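Local coordinates for putative primosome component (Streptococcus pyogenes serotype M3, PDB 2QGZ), which probably acts as an ATP-binding helicase loader of the primosome, helping to place the replicative helicase on DNA, at residues G162-S166 with L294-N298; R119-L123 with A173-S177. One frame throughout, in Å; residues are numbered along the deposited sequence.

Contact 1: residues G162-S166 with L294-N298; sequences GIGKS and LEGAN. With PO4 (phosphate ion), chain B.
I163 and L294 form the apolar side of this contact, in which a phosphate-binding loop rests against the chain that leaves strand 289-293. CG1 of I163 lies between the backbone N and the carbonyl carbon (chi1 65°), and the extended chain beyond it carries CD1 to 3.2 Å from L294 O and on to the leucine CB. Nearer the backbone, CB of I163 sits 3.3 Å from G296 O, so what 294-298 offers I163 is largely backbone. L294 in turn sends CD2 alongside the lysine chain, 3.4 Å from K165 CG, the two side chains running past each other in opposite directions; it also touches S132, R133 and A136 of helix 131-146.

No direct hydrogen bond joins the two segments. A water does so instead, giving a proton to G162 O at 2.6 Å and accepting one from N298 N. The side-chain amide of N298 is bonded to other parts of the chain: OD1 accepts from D127 N and ND2 donates to D125 O. I163 O is taken by R133 NH1.

Of the two segments, only 162-166 holds the phosphate ion, probably from the crystallisation liquor. O3 collects the amide of K165 (2.7 Å from its N, 155° at the hydrogen), a weak bond from G164 N, and K165 NZ at 2.9 Å. The lysine chain bends at chi3 and chi4 to bring its amine back over the loop, where D160 O also receives it. G162 N binds O2, S166 N reaches O1, and S166 OG, 2.8 Å from O4, is also hydrogen-bonded to Y118 OH. A glycine-rich turn wrapping an anion at the start of helix 165-179, with G164 as N-cap, is consistent with the P-loop (Walker A motif) of the P-loop NTPase fold.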
loop_
_atom_site.group_PDB
_atom_site.type_symbol
_atom_site.label_atom_id
_atom_site.label_comp_id
_atom_site.label_asym_id
_atom_site.label_seq_id
_atom_site.Cartn_x
_atom_site.Cartn_y
_atom_site.Cartn_z
ATOM N N GLY A 162 -12.221 8.420 -0.137
ATOM C CA GLY A 162 -13.370 7.533 -0.162
ATOM C C GLY A 162 -13.792 6.862 -1.460
ATOM O O GLY A 162 -14.870 6.280 -1.495
ATOM N N ILE A 163 -12.977 6.910 -2.515
ATOM C CA ILE A 163 -13.360 6.268 -3.777
ATOM C C ILE A 163 -12.968 4.793 -3.906
ATOM O O ILE A 163 -13.300 4.150 -4.895
ATOM C CB ILE A 163 -12.805 7.035 -5.012
ATOM C CG1 ILE A 163 -11.274 6.978 -5.026
ATOM C CG2 ILE A 163 -13.291 8.485 -4.987
ATOM C CD1 ILE A 163 -10.646 7.647 -6.247
ATOM N N GLY A 164 -12.274 4.256 -2.908
ATOM C CA GLY A 164 -11.889 2.855 -2.953
ATOM C C GLY A 164 -10.444 2.559 -3.349
ATOM O O GLY A 164 -10.136 1.452 -3.783
ATOM N N LYS A 165 -9.544 3.525 -3.197
ATOM C CA LYS A 165 -8.159 3.267 -3.568
ATOM C C LYS A 165 -7.578 2.176 -2.683
ATOM O O LYS A 165 -6.915 1.266 -3.173
ATOM C CB LYS A 165 -7.330 4.548 -3.474
ATOM C CG LYS A 165 -7.728 5.590 -4.525
ATOM C CD LYS A 165 -6.798 6.793 -4.521
ATOM C CE LYS A 165 -6.672 7.403 -3.128
ATOM N NZ LYS A 165 -7.993 7.817 -2.540
ATOM N N SER A 166 -7.851 2.257 -1.383
ATOM C CA SER A 166 -7.345 1.257 -0.450
ATOM C C SER A 166 -8.016 -0.104 -0.664
ATOM O O SER A 166 -7.393 -1.153 -0.479
ATOM C CB SER A 166 -7.539 1.733 1.002
ATOM O OG SER A 166 -8.914 1.946 1.313
ATOM N N LEU A 294 -6.579 7.620 -9.794
ATOM C CA LEU A 294 -7.812 6.855 -9.757
ATOM C C LEU A 294 -9.016 7.781 -9.601
ATOM O O LEU A 294 -9.006 8.697 -8.781
ATOM C CB LEU A 294 -7.767 5.868 -8.590
ATOM C CG LEU A 294 -8.799 4.744 -8.629
ATOM C CD1 LEU A 294 -8.410 3.771 -9.732
ATOM C CD2 LEU A 294 -8.846 4.018 -7.285
ATOM N N GLU A 295 -10.052 7.547 -10.391
ATOM C CA GLU A 295 -11.258 8.362 -10.304
ATOM C C GLU A 295 -12.504 7.493 -10.197
ATOM O O GLU A 295 -12.521 6.341 -10.644
ATOM C CB GLU A 295 -11.373 9.282 -11.524
ATOM C CG GLU A 295 -10.105 10.082 -11.786
ATOM C CD GLU A 295 -10.292 11.177 -12.820
ATOM O OE1 GLU A 295 -10.821 12.257 -12.463
ATOM O OE2 GLU A 295 -9.915 10.952 -13.991
ATOM N N GLY A 296 -13.544 8.057 -9.590
ATOM C CA GLY A 296 -14.794 7.340 -9.446
ATOM C C GLY A 296 -14.873 6.513 -8.183
ATOM O O GLY A 296 -13.942 5.792 -7.838
ATOM N N ALA A 297 -15.993 6.620 -7.486
ATOM C CA ALA A 297 -16.194 5.867 -6.261
ATOM C C ALA A 297 -16.507 4.415 -6.596
ATOM O O ALA A 297 -16.834 4.071 -7.733
ATOM C CB ALA A 297 -17.347 6.473 -5.449
ATOM N N ASN A 298 -16.402 3.567 -5.585
ATOM C CA ASN A 298 -16.679 2.154 -5.722
ATOM C C ASN A 298 -18.023 1.953 -5.041
ATOM O O ASN A 298 -18.356 2.693 -4.121
ATOM C CB ASN A 298 -15.617 1.346 -4.981
ATOM C CG ASN A 298 -15.497 -0.067 -5.502
ATOM O OD1 ASN A 298 -14.731 -0.330 -6.423
ATOM N ND2 ASN A 298 -16.264 -0.986 -4.922
HETATM P P PO4 B . -9.614 5.331 -0.214
HETATM O O1 PO4 B . -8.150 5.185 0.038
HETATM O O2 PO4 B . -10.162 6.407 0.670
HETATM O O3 PO4 B . -9.846 5.710 -1.655
HETATM O O4 PO4 B . -10.288 4.042 0.073
HETATM O O HOH W 1 -15.924 4.260 -2.745
#

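Contact 2: residues R119-L123 with A173-S177; sequences RHIHL and AHELS
H174, the residue most buried here, sets its imidazole against the 119-123 loop, with I121 O and the H122 ring on the same side of its plane. With CG anti to the backbone N (chi1 -165°), the side chain leaves helix 165-179 toward the loop; its CB comes to 3.1 Å from I121 O, and the ring edge at CD2 meets R119 O in plane at 3.6 Å. H122 crosses it obliquely, the ring centroids 4.3 Å apart and the planes at 40°. NE2 of H174 lies over one face of the H122 ring, toward its rim. I105 of helix 104-107 and I109 of strand 109-112 also touch H174.

One helix position further, E175 and L123 cross at about a right angle. The glutamate bends at chi2 and brings OE1 against a methyl, 3.1 Å from L123 CD1. A water spans the same pair, lying 2.7 Å from E175 OE1 and accepting a hydrogen bond from L123 N at 3.2 Å.

Between these segments the contact rests on ring, carbonyl and methyl approaches and one water; D125 and S106 bond the loop separately. The imidazole pair would probably be less favourable if both rings were protonated.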
loop_
_atom_site.group_PDB
_atom_site.type_symbol
_atom_site.label_atom_id
_atom_site.label_comp_id
_atom_site.label_asym_id
_atom_site.label_seq_id
_atom_site.Cartn_x
_atom_site.Cartn_y
_atom_site.Cartn_z
ATOM N N ARG A 119 -9.704 -7.101 5.184
ATOM C CA ARG A 119 -9.116 -8.428 5.096
ATOM C C ARG A 119 -10.068 -9.344 4.325
ATOM O O ARG A 119 -9.751 -10.498 4.040
ATOM C CB ARG A 119 -8.872 -8.943 6.521
ATOM C CG ARG A 119 -8.173 -10.285 6.648
ATOM C CD ARG A 119 -7.374 -10.350 7.958
ATOM N NE ARG A 119 -8.194 -10.019 9.115
ATOM C CZ ARG A 119 -7.749 -9.348 10.171
ATOM N NH1 ARG A 119 -6.487 -8.940 10.213
ATOM N NH2 ARG A 119 -8.571 -9.068 11.175
ATOM N N HIS A 120 -11.234 -8.806 3.964
ATOM C CA HIS A 120 -12.235 -9.579 3.233
ATOM C C HIS A 120 -12.707 -8.908 1.941
ATOM O O HIS A 120 -13.897 -8.952 1.613
ATOM C CB HIS A 120 -13.446 -9.853 4.139
ATOM C CG HIS A 120 -13.090 -10.496 5.444
ATOM N ND1 HIS A 120 -12.543 -11.760 5.529
ATOM C CD2 HIS A 120 -13.180 -10.039 6.717
ATOM C CE1 HIS A 120 -12.313 -12.052 6.797
ATOM N NE2 HIS A 120 -12.691 -11.025 7.538
ATOM N N ILE A 121 -11.785 -8.298 1.202
ATOM C CA ILE A 121 -12.140 -7.639 -0.054
ATOM C C ILE A 121 -11.632 -8.439 -1.245
ATOM O O ILE A 121 -10.435 -8.693 -1.359
ATOM C CB ILE A 121 -11.560 -6.213 -0.116
ATOM C CG1 ILE A 121 -12.065 -5.412 1.088
ATOM C CG2 ILE A 121 -11.987 -5.536 -1.404
ATOM C CD1 ILE A 121 -11.569 -3.995 1.143
ATOM N N HIS A 122 -12.548 -8.833 -2.128
ATOM C CA HIS A 122 -12.192 -9.617 -3.311
ATOM C C HIS A 122 -12.134 -8.777 -4.591
ATOM O O HIS A 122 -12.711 -7.690 -4.673
ATOM C CB HIS A 122 -13.206 -10.750 -3.537
ATOM C CG HIS A 122 -13.435 -11.631 -2.346
ATOM N ND1 HIS A 122 -14.009 -11.175 -1.178
ATOM C CD2 HIS A 122 -13.225 -12.958 -2.166
ATOM C CE1 HIS A 122 -14.145 -12.181 -0.333
ATOM N NE2 HIS A 122 -13.678 -13.274 -0.909
ATOM N N LEU A 123 -11.454 -9.302 -5.606
ATOM C CA LEU A 123 -11.352 -8.609 -6.884
ATOM C C LEU A 123 -12.730 -8.315 -7.463
ATOM O O LEU A 123 -12.916 -7.317 -8.147
ATOM C CB LEU A 123 -10.573 -9.455 -7.894
ATOM C CG LEU A 123 -9.084 -9.656 -7.637
ATOM C CD1 LEU A 123 -8.549 -10.634 -8.665
ATOM C CD2 LEU A 123 -8.355 -8.307 -7.698
ATOM N N ALA A 173 -4.211 -7.782 -2.316
ATOM C CA ALA A 173 -3.630 -8.555 -1.214
ATOM C C ALA A 173 -4.386 -9.869 -1.013
ATOM O O ALA A 173 -3.790 -10.904 -0.718
ATOM C CB ALA A 173 -3.654 -7.738 0.088
ATOM N N HIS A 174 -5.703 -9.817 -1.167
ATOM C CA HIS A 174 -6.528 -11.003 -0.995
ATOM C C HIS A 174 -6.265 -12.017 -2.102
ATOM O O HIS A 174 -6.261 -13.221 -1.855
ATOM C CB HIS A 174 -8.002 -10.618 -0.980
ATOM C CG HIS A 174 -8.898 -11.698 -0.468
ATOM N ND1 HIS A 174 -9.249 -12.797 -1.225
ATOM C CD2 HIS A 174 -9.493 -11.862 0.739
ATOM C CE1 HIS A 174 -10.023 -13.591 -0.504
ATOM N NE2 HIS A 174 -10.186 -13.047 0.690
ATOM N N GLU A 175 -6.030 -11.531 -3.316
ATOM C CA GLU A 175 -5.768 -12.406 -4.449
ATOM C C GLU A 175 -4.351 -12.991 -4.353
ATOM O O GLU A 175 -4.109 -14.131 -4.759
ATOM C CB GLU A 175 -5.944 -11.621 -5.744
ATOM C CG GLU A 175 -6.063 -12.455 -6.994
ATOM C CD GLU A 175 -7.366 -13.236 -7.077
ATOM O OE1 GLU A 175 -8.378 -12.821 -6.464
ATOM O OE2 GLU A 175 -7.384 -14.262 -7.788
ATOM N N LEU A 176 -3.416 -12.211 -3.814
ATOM C CA LEU A 176 -2.040 -12.679 -3.644
ATOM C C LEU A 176 -2.006 -13.813 -2.630
ATOM O O LEU A 176 -1.259 -14.779 -2.782
ATOM C CB LEU A 176 -1.128 -11.550 -3.162
ATOM C CG LEU A 176 -0.467 -10.708 -4.250
ATOM C CD1 LEU A 176 0.378 -9.618 -3.614
ATOM C CD2 LEU A 176 0.383 -11.601 -5.122
ATOM N N SER A 177 -2.814 -13.690 -1.587
ATOM C CA SER A 177 -2.873 -14.719 -0.571
ATOM C C SER A 177 -3.578 -15.964 -1.097
ATOM O O SER A 177 -3.211 -17.077 -0.739
ATOM C CB SER A 177 -3.608 -14.208 0.660
ATOM O OG SER A 177 -3.862 -15.280 1.546
HETATM O O HOH W 2 -10.900 -12.405 -5.549
#

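In the fold
Helix 165-179 supplies one side of both contacts: its N-terminal end and the preceding loop in contact 1, a later turn in contact 2. Their centres lie about 17 Å apart, and their nearest atoms, about 5 Å apart, do not touch. Each is partly buried, and each brings a connecting segment against the helix-bearing element, one after strand 289-293 and one before helix 131-146. The chemistry follows position. At the helix start, backbone amides and a lysine converge on an anion; farther along, rings, a leucine and a carboxylate meet, and a separate phosphate lies about 3 Å from the H122 side chain. Direct hydrogen bonding between the paired segments is absent from both, and one water bridges each.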